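Side-chain contact in transcriptional regulator (LacI family) (Clostridium acetobutylicum ATCC 824, PDB 3G85), which probably binds cis-regulatory DNA as a transcription factor, with a periplasmic-binding-protein-like core of the kind that senses small effectors in LacI-family regulators: residues F97-N102 against S137-M142. Residues are numbered along the deposited sequence; the frame is centred on the assembly and turned at random.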
loop_
_atom_site.group_PDB
_atom_site.type_symbol
_atom_site.label_atom_id
_atom_site.label_comp_id
_atom_site.label_asym_id
_atom_site.label_seq_id
_atom_site.Cartn_x
_atom_site.Cartn_y
_atom_site.Cartn_z
ATOM N N PHE A 97 -7.631 7.835 1.993
ATOM C CA PHE A 97 -7.167 6.472 2.132
ATOM C C PHE A 97 -5.701 6.477 2.546
ATOM O O PHE A 97 -4.831 7.031 1.828
ATOM C CB PHE A 97 -7.378 5.741 0.796
ATOM C CG PHE A 97 -7.299 4.252 0.898
ATOM C CD1 PHE A 97 -8.454 3.503 1.024
ATOM C CD2 PHE A 97 -6.068 3.597 0.816
ATOM C CE1 PHE A 97 -8.402 2.104 1.094
ATOM C CE2 PHE A 97 -6.005 2.187 0.896
ATOM C CZ PHE A 97 -7.191 1.456 1.043
ATOM N N ASN A 98 -5.424 5.879 3.703
ATOM C CA ASN A 98 -4.098 5.800 4.303
ATOM C C ASN A 98 -3.391 7.147 4.502
ATOM O O ASN A 98 -2.222 7.307 4.124
ATOM C CB ASN A 98 -3.193 4.840 3.491
ATOM C CG ASN A 98 -2.197 4.096 4.363
ATOM O OD1 ASN A 98 -2.339 4.019 5.589
ATOM N ND2 ASN A 98 -1.176 3.538 3.727
ATOM N N ARG A 99 -4.107 8.114 5.063
ATOM C CA ARG A 99 -3.528 9.376 5.489
ATOM C C ARG A 99 -4.236 9.742 6.723
ATOM O O ARG A 99 -5.441 9.978 6.665
ATOM C CB ARG A 99 -3.894 10.509 4.539
ATOM C CG ARG A 99 -3.339 10.423 3.279
ATOM C CD ARG A 99 -1.913 10.977 3.243
ATOM N NE ARG A 99 -1.556 10.933 1.831
ATOM C CZ ARG A 99 -1.410 9.814 1.131
ATOM N NH1 ARG A 99 -1.530 8.617 1.727
ATOM N NH2 ARG A 99 -1.126 9.885 -0.158
ATOM N N LEU A 100 -3.519 9.872 7.826
ATOM C CA LEU A 100 -4.140 10.448 8.991
ATOM C C LEU A 100 -4.428 11.957 8.796
ATOM O O LEU A 100 -3.701 12.666 8.114
ATOM C CB LEU A 100 -3.384 10.123 10.284
ATOM C CG LEU A 100 -4.189 10.380 11.583
ATOM C CD1 LEU A 100 -5.648 9.823 11.548
ATOM C CD2 LEU A 100 -3.431 9.910 12.841
ATOM N N SER A 101 -5.547 12.401 9.344
ATOM C CA SER A 101 -5.969 13.773 9.222
ATOM C C SER A 101 -6.706 14.166 10.499
ATOM O O SER A 101 -7.398 13.348 11.099
ATOM C CB SER A 101 -6.879 13.935 8.022
ATOM O OG SER A 101 -7.343 15.286 7.901
ATOM N N ASN A 102 -6.550 15.410 10.938
ATOM C CA ASN A 102 -7.367 15.830 12.061
ATOM C C ASN A 102 -8.528 16.648 11.505
ATOM O O ASN A 102 -9.250 17.287 12.248
ATOM C CB ASN A 102 -6.513 16.558 13.120
ATOM C CG ASN A 102 -5.829 17.788 12.576
ATOM O OD1 ASN A 102 -6.157 18.277 11.487
ATOM N ND2 ASN A 102 -4.882 18.325 13.349
ATOM N N SER A 137 8.933 6.244 -2.230
ATOM C CA SER A 137 7.716 6.457 -1.452
ATOM C C SER A 137 6.816 7.472 -2.133
ATOM O O SER A 137 7.237 8.583 -2.445
ATOM C CB SER A 137 8.038 6.903 -0.031
ATOM O OG SER A 137 8.885 5.968 0.606
ATOM N N LEU A 138 5.585 7.067 -2.410
ATOM C CA LEU A 138 4.615 7.994 -2.993
ATOM C C LEU A 138 3.905 8.817 -1.937
ATOM O O LEU A 138 3.136 9.706 -2.277
ATOM C CB LEU A 138 3.589 7.246 -3.838
ATOM C CG LEU A 138 4.210 6.511 -5.030
ATOM C CD1 LEU A 138 3.074 5.876 -5.810
ATOM C CD2 LEU A 138 5.046 7.463 -5.889
ATOM N N ASN A 139 4.155 8.512 -0.663
ATOM C CA ASN A 139 3.562 9.250 0.470
ATOM C C ASN A 139 4.237 8.867 1.779
ATOM O O ASN A 139 5.152 8.022 1.795
ATOM C CB ASN A 139 2.067 8.939 0.585
ATOM C CG ASN A 139 1.789 7.456 0.614
ATOM O OD1 ASN A 139 2.490 6.701 1.271
ATOM N ND2 ASN A 139 0.772 7.029 -0.109
ATOM N N ASP A 140 3.765 9.473 2.875
ATOM C CA ASP A 140 4.346 9.253 4.195
ATOM C C ASP A 140 4.150 7.818 4.692
ATOM O O ASP A 140 5.029 7.257 5.344
ATOM C CB ASP A 140 3.730 10.211 5.211
ATOM C CG ASP A 140 4.357 11.581 5.187
ATOM O OD1 ASP A 140 4.937 11.996 4.155
ATOM O OD2 ASP A 140 4.272 12.257 6.233
ATOM N N ALA A 141 2.973 7.258 4.414
ATOM C CA ALA A 141 2.659 5.872 4.731
ATOM C C ALA A 141 3.747 4.928 4.228
ATOM O O ALA A 141 4.197 4.067 4.956
ATOM C CB ALA A 141 1.318 5.484 4.125
HETATM N N MSE A 142 4.171 5.108 2.976
HETATM C CA MSE A 142 5.219 4.244 2.418
HETATM C C MSE A 142 6.565 4.421 3.104
HETATM O O MSE A 142 7.294 3.436 3.315
HETATM C CB MSE A 142 5.370 4.465 0.925
HETATM C CG MSE A 142 4.317 3.757 0.180
HETATM SE SE MSE A 142 4.521 3.882 -1.761
HETATM C CE MSE A 142 6.054 2.654 -1.991
#
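R99 and N139 meet through the guanidinium group of one and the CB and amide nitrogen of the other. N139 CB sits 3.3 Å above the guanidinium plane of R99, offset toward its rim, with R99 NH2 as its nearest atom at 3.4 Å. The amide plane is turned 65° from the guanidinium plane, which excludes a flat stack, and N139 ND2 lies 3.3 Å from R99 NH1. Both are donors, so that approach is not a hydrogen bond; N76 reconciles them, since its OD1 accepts from R99 NH2 and from N139 ND2. Beside this pair, N98 ND2 touches the methyl CB of A141 at 3.2 Å, a van der Waals contact with a group that cannot accept a hydrogen bond. The two segments bury 168 Å² between them, a small interface.

N98 and R99 follow strand 94-97 of one parallel sheet, whereas N139 caps helix 140-155 and A141 lies in its first turn, after strand 131-134 of the other sheet. The contact therefore bridges the two lobes of the periplasmic-binding-protein fold. A glycerol, probably from the crystallisation liquor, lies about 4 Å from the N98 side chain and may mark a pocket; relatives bind effectors in the cleft between the lobes.

Bonds within the segments and to their surroundings together position these groups. R99 bends at chi2, and its NH1 turns back to N98 O at 2.8 Å; the acceptor is only 4° out of the guanidinium plane, although the donor stands well above the carbonyl plane. With I77 O also accepting from NH2, the guanidinium's rotation is constrained. At the N-cap, N139 chi1 of 52° sets CG between backbone N and carbonyl carbon, and OD1 accepts from M142 N at 2.9 Å, leaving ND2 to face R99. N98 OD1, meanwhile, is gripped by N111 ND2 and V109 N.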